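Local coordinates for protein N-acetyltransferase (Staphylococcus aureus subsp. aureus, PDB 4M85) that probably transfers an acetyl group from acetyl-coenzyme A to an amine of its substrate, as GNAT-fold N-acetyltransferases do, at residues L29-V40 / P94-L104. Residues are numbered along the deposited sequence; the frame is centred on the assembly and turned at random.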
loop_
_atom_site.group_PDB
_atom_site.type_symbol
_atom_site.label_atom_id
_atom_site.label_comp_id
_atom_site.label_asym_id
_atom_site.label_seq_id
_atom_site.Cartn_x
_atom_site.Cartn_y
_atom_site.Cartn_z
ATOM N N LEU A 29 -2.075 9.100 10.619
ATOM C CA LEU A 29 -2.970 8.187 11.317
ATOM C C LEU A 29 -2.754 8.334 12.807
ATOM O O LEU A 29 -1.625 8.293 13.269
ATOM C CB LEU A 29 -2.732 6.732 10.916
ATOM C CG LEU A 29 -3.181 6.264 9.541
ATOM C CD1 LEU A 29 -3.164 4.743 9.508
ATOM C CD2 LEU A 29 -4.563 6.791 9.201
ATOM N N GLU A 30 -3.850 8.483 13.547
ATOM C CA GLU A 30 -3.803 8.758 14.983
ATOM C C GLU A 30 -2.881 7.765 15.684
ATOM O O GLU A 30 -2.016 8.175 16.440
ATOM C CB GLU A 30 -5.205 8.695 15.626
ATOM C CG GLU A 30 -6.264 9.613 15.019
ATOM C CD GLU A 30 -5.956 11.094 15.174
ATOM O OE1 GLU A 30 -5.113 11.461 16.028
ATOM O OE2 GLU A 30 -6.567 11.896 14.430
ATOM N N LEU A 31 -3.049 6.473 15.401
ATOM C CA LEU A 31 -2.231 5.425 16.029
ATOM C C LEU A 31 -0.727 5.599 15.768
ATOM O O LEU A 31 0.086 5.245 16.600
ATOM C CB LEU A 31 -2.681 4.039 15.559
ATOM C CG LEU A 31 -2.220 3.617 14.153
ATOM C CD1 LEU A 31 -1.289 2.417 14.199
ATOM C CD2 LEU A 31 -3.429 3.310 13.297
ATOM N N VAL A 32 -0.373 6.131 14.603
ATOM C CA VAL A 32 1.015 6.419 14.278
ATOM C C VAL A 32 1.440 7.656 15.068
ATOM O O VAL A 32 2.500 7.671 15.658
ATOM C CB VAL A 32 1.207 6.619 12.763
ATOM C CG1 VAL A 32 2.628 7.039 12.429
ATOM C CG2 VAL A 32 0.867 5.328 12.031
ATOM N N LYS A 33 0.593 8.678 15.102
ATOM C CA LYS A 33 0.907 9.892 15.859
ATOM C C LYS A 33 1.135 9.655 17.343
ATOM O O LYS A 33 2.010 10.288 17.918
ATOM C CB LYS A 33 -0.177 10.960 15.663
ATOM C CG LYS A 33 0.198 12.071 14.691
ATOM C CD LYS A 33 0.868 11.565 13.416
ATOM C CE LYS A 33 1.257 12.716 12.504
ATOM N NZ LYS A 33 2.272 12.286 11.508
ATOM N N HIS A 34 0.390 8.732 17.948
ATOM C CA HIS A 34 0.405 8.568 19.401
ATOM C C HIS A 34 1.027 7.287 19.916
ATOM O O HIS A 34 1.119 7.113 21.123
ATOM C CB HIS A 34 -1.014 8.712 19.951
ATOM C CG HIS A 34 -1.562 10.089 19.785
ATOM N ND1 HIS A 34 -2.454 10.416 18.791
ATOM C CD2 HIS A 34 -1.295 11.238 20.447
ATOM C CE1 HIS A 34 -2.736 11.703 18.863
ATOM N NE2 HIS A 34 -2.047 12.225 19.861
ATOM N N LEU A 35 1.466 6.396 19.031
ATOM C CA LEU A 35 2.088 5.149 19.488
ATOM C C LEU A 35 3.550 5.062 19.088
ATOM O O LEU A 35 3.965 5.687 18.110
ATOM C CB LEU A 35 1.346 3.927 18.959
ATOM C CG LEU A 35 -0.097 3.781 19.429
ATOM C CD1 LEU A 35 -0.802 2.750 18.571
ATOM C CD2 LEU A 35 -0.140 3.396 20.900
ATOM N N PRO A 36 4.343 4.296 19.854
ATOM C CA PRO A 36 5.775 4.214 19.559
ATOM C C PRO A 36 5.993 3.523 18.222
ATOM O O PRO A 36 5.318 2.535 17.939
ATOM C CB PRO A 36 6.337 3.353 20.696
ATOM C CG PRO A 36 5.262 3.244 21.722
ATOM C CD PRO A 36 3.962 3.448 21.000
ATOM N N LYS A 37 6.913 4.055 17.427
ATOM C CA LYS A 37 7.268 3.530 16.105
ATOM C C LYS A 37 7.662 2.078 16.162
ATOM O O LYS A 37 7.407 1.326 15.228
ATOM C CB LYS A 37 8.466 4.296 15.498
ATOM C CG LYS A 37 8.333 5.818 15.519
ATOM C CD LYS A 37 9.078 6.505 14.372
ATOM C CE LYS A 37 8.465 7.850 13.962
ATOM N NZ LYS A 37 8.045 8.708 15.100
ATOM N N ASP A 38 8.322 1.706 17.251
ATOM C CA ASP A 38 8.798 0.353 17.442
ATOM C C ASP A 38 7.634 -0.603 17.402
ATOM O O ASP A 38 7.707 -1.667 16.779
ATOM C CB ASP A 38 9.485 0.224 18.805
ATOM C CG ASP A 38 10.310 -1.038 18.924
ATOM O OD1 ASP A 38 10.347 -1.609 20.030
ATOM O OD2 ASP A 38 10.921 -1.453 17.918
ATOM N N MET A 39 6.558 -0.189 18.063
ATOM C CA MET A 39 5.413 -1.037 18.270
ATOM C C MET A 39 4.589 -1.118 16.999
ATOM O O MET A 39 4.119 -2.185 16.646
ATOM C CB MET A 39 4.551 -0.486 19.401
ATOM C CG MET A 39 3.842 -1.537 20.213
ATOM S SD MET A 39 3.156 -0.757 21.691
ATOM C CE MET A 39 1.742 0.040 20.989
ATOM N N VAL A 40 4.441 0.017 16.319
ATOM C CA VAL A 40 3.698 0.088 15.065
ATOM C C VAL A 40 4.408 -0.718 13.966
ATOM O O VAL A 40 3.770 -1.421 13.212
ATOM C CB VAL A 40 3.479 1.548 14.631
ATOM C CG1 VAL A 40 2.772 1.628 13.275
ATOM C CG2 VAL A 40 2.678 2.314 15.686
ATOM N N PRO A 94 0.458 -5.929 21.352
ATOM C CA PRO A 94 0.268 -5.376 22.683
ATOM C C PRO A 94 -1.040 -4.612 22.810
ATOM O O PRO A 94 -1.579 -4.075 21.820
ATOM C CB PRO A 94 1.470 -4.449 22.868
ATOM C CG PRO A 94 1.987 -4.189 21.498
ATOM C CD PRO A 94 1.667 -5.409 20.698
ATOM N N GLU A 95 -1.559 -4.596 24.033
ATOM C CA GLU A 95 -2.868 -4.048 24.307
ATOM C C GLU A 95 -2.914 -2.557 23.966
ATOM O O GLU A 95 -3.953 -2.004 23.600
ATOM C CB GLU A 95 -3.215 -4.278 25.792
ATOM C CG GLU A 95 -4.706 -4.319 26.076
ATOM C CD GLU A 95 -5.410 -5.467 25.376
ATOM O OE1 GLU A 95 -4.748 -6.480 25.039
ATOM O OE2 GLU A 95 -6.632 -5.354 25.150
ATOM N N GLU A 96 -1.767 -1.918 24.061
ATOM C CA GLU A 96 -1.670 -0.496 23.840
ATOM C C GLU A 96 -1.967 -0.109 22.385
ATOM O O GLU A 96 -2.543 0.948 22.132
ATOM C CB GLU A 96 -0.274 -0.028 24.245
ATOM C CG GLU A 96 -0.093 1.472 24.202
ATOM C CD GLU A 96 1.262 1.887 24.743
ATOM O OE1 GLU A 96 1.989 1.012 25.266
ATOM O OE2 GLU A 96 1.595 3.087 24.641
ATOM N N ILE A 97 -1.576 -0.945 21.424
ATOM C CA ILE A 97 -1.959 -0.679 20.048
ATOM C C ILE A 97 -3.357 -1.223 19.745
ATOM O O ILE A 97 -4.092 -0.612 18.966
ATOM C CB ILE A 97 -0.923 -1.180 19.024
ATOM C CG1 ILE A 97 -1.267 -0.657 17.625
ATOM C CG2 ILE A 97 -0.821 -2.694 19.037
ATOM C CD1 ILE A 97 -0.065 -0.574 16.722
ATOM N N LYS A 98 -3.727 -2.350 20.361
ATOM C CA LYS A 98 -5.047 -2.949 20.135
ATOM C C LYS A 98 -6.169 -2.003 20.515
ATOM O O LYS A 98 -7.250 -2.076 19.935
ATOM C CB LYS A 98 -5.201 -4.265 20.904
ATOM C CG LYS A 98 -4.335 -5.391 20.358
ATOM C CD LYS A 98 -4.473 -6.676 21.172
ATOM C CE LYS A 98 -5.549 -7.602 20.641
ATOM N NZ LYS A 98 -5.142 -8.325 19.396
ATOM N N GLN A 99 -5.926 -1.109 21.474
ATOM C CA GLN A 99 -6.955 -0.141 21.885
ATOM C C GLN A 99 -7.362 0.814 20.746
ATOM O O GLN A 99 -8.484 1.328 20.731
ATOM C CB GLN A 99 -6.522 0.634 23.139
ATOM C CG GLN A 99 -5.388 1.628 22.918
ATOM C CD GLN A 99 -4.505 1.856 24.151
ATOM O OE1 GLN A 99 -4.669 1.199 25.187
ATOM N NE2 GLN A 99 -3.556 2.790 24.037
ATOM N N TYR A 100 -6.481 1.019 19.767
ATOM C CA TYR A 100 -6.803 1.924 18.658
ATOM C C TYR A 100 -7.765 1.346 17.616
ATOM O O TYR A 100 -8.274 2.076 16.774
ATOM C CB TYR A 100 -5.524 2.439 18.012
ATOM C CG TYR A 100 -4.909 3.544 18.830
ATOM C CD1 TYR A 100 -4.064 3.260 19.905
ATOM C CD2 TYR A 100 -5.211 4.874 18.570
ATOM C CE1 TYR A 100 -3.512 4.276 20.676
ATOM C CE2 TYR A 100 -4.666 5.897 19.335
ATOM C CZ TYR A 100 -3.817 5.595 20.385
ATOM O OH TYR A 100 -3.275 6.609 21.143
ATOM N N GLY A 101 -8.051 0.053 17.689
ATOM C CA GLY A 101 -8.815 -0.598 16.649
ATOM C C GLY A 101 -7.929 -0.766 15.419
ATOM O O GLY A 101 -6.718 -0.561 15.472
ATOM N N THR A 102 -8.534 -1.136 14.310
ATOM C CA THR A 102 -7.774 -1.436 13.123
ATOM C C THR A 102 -7.346 -0.092 12.476
ATOM O O THR A 102 -8.042 0.926 12.600
ATOM C CB THR A 102 -8.534 -2.388 12.166
ATOM O OG1 THR A 102 -9.571 -1.689 11.474
ATOM C CG2 THR A 102 -9.126 -3.574 12.929
ATOM N N PRO A 103 -6.176 -0.080 11.830
ATOM C CA PRO A 103 -5.538 1.167 11.365
ATOM C C PRO A 103 -6.243 1.886 10.221
ATOM O O PRO A 103 -6.087 3.099 10.100
ATOM C CB PRO A 103 -4.138 0.729 10.907
ATOM C CG PRO A 103 -4.071 -0.740 11.042
ATOM C CD PRO A 103 -5.351 -1.278 11.606
ATOM N N LEU A 104 -7.023 1.166 9.408
ATOM C CA LEU A 104 -7.635 1.754 8.212
ATOM C C LEU A 104 -9.087 1.284 7.995
ATOM O O LEU A 104 -9.352 0.554 7.053
ATOM C CB LEU A 104 -6.748 1.431 6.988
ATOM C CG LEU A 104 -5.418 2.183 6.808
ATOM C CD1 LEU A 104 -4.494 1.412 5.870
ATOM C CD2 LEU A 104 -5.614 3.599 6.272
#
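One face of the Tyr100 ring carries Leu31: CA of Leu31 stands 4.3 Å from the ring centroid and 23° off its normal, a CH-pi contact displaced toward the rim. At the ring's edge, in its plane, lie the carbonyl oxygens of Glu96 and Ile97 from its own segment. Leu35 runs past the ring in the opposite sense, its CD2 meeting CE1 of Tyr100 at 3.5 Å, and the phenol oxygen ends near the CB of His34. The imidazole of His34 has Glu30 OE1 at its edge. Its ND1 donates a bent bond (138°) to Glu30 O from above the carbonyl plane; the same oxygen also accepts from the backbone N of His34.

Ile97 fills the middle of the interface. Its CG1, anti to the backbone N, meets Leu35 CD1 at 3.6 Å, the two side chains crossing near a right angle. The chain of Met39 bends at chi3 (77°), which places CE 3.5 Å from CB of Ile97; farther back, Met39 CG presses tightly on Pro94 CG at 3.5 Å. Toward the other end, Leu31 CD2 rests 3.6 Å from CB of Pro103, a proline also covered by Trp24 of helix 13-26, and Leu29 CD1 approaches Pro103 O.

The contact thus joins the short helix 30-34 and the start of helix 37-49 to helix 95-98 and the loop after it, at the periphery of the GNAT fold, its centre about 18 Å from the centre of the chain. With 622 Å² buried and no hydrogen bond across the segments, cohesion between them rests on dispersion and hydrophobic burial, while polar groups bond within their own segment, as His34 to Glu30, or to third parts of the fold, as Thr102 OG1 to Glu85.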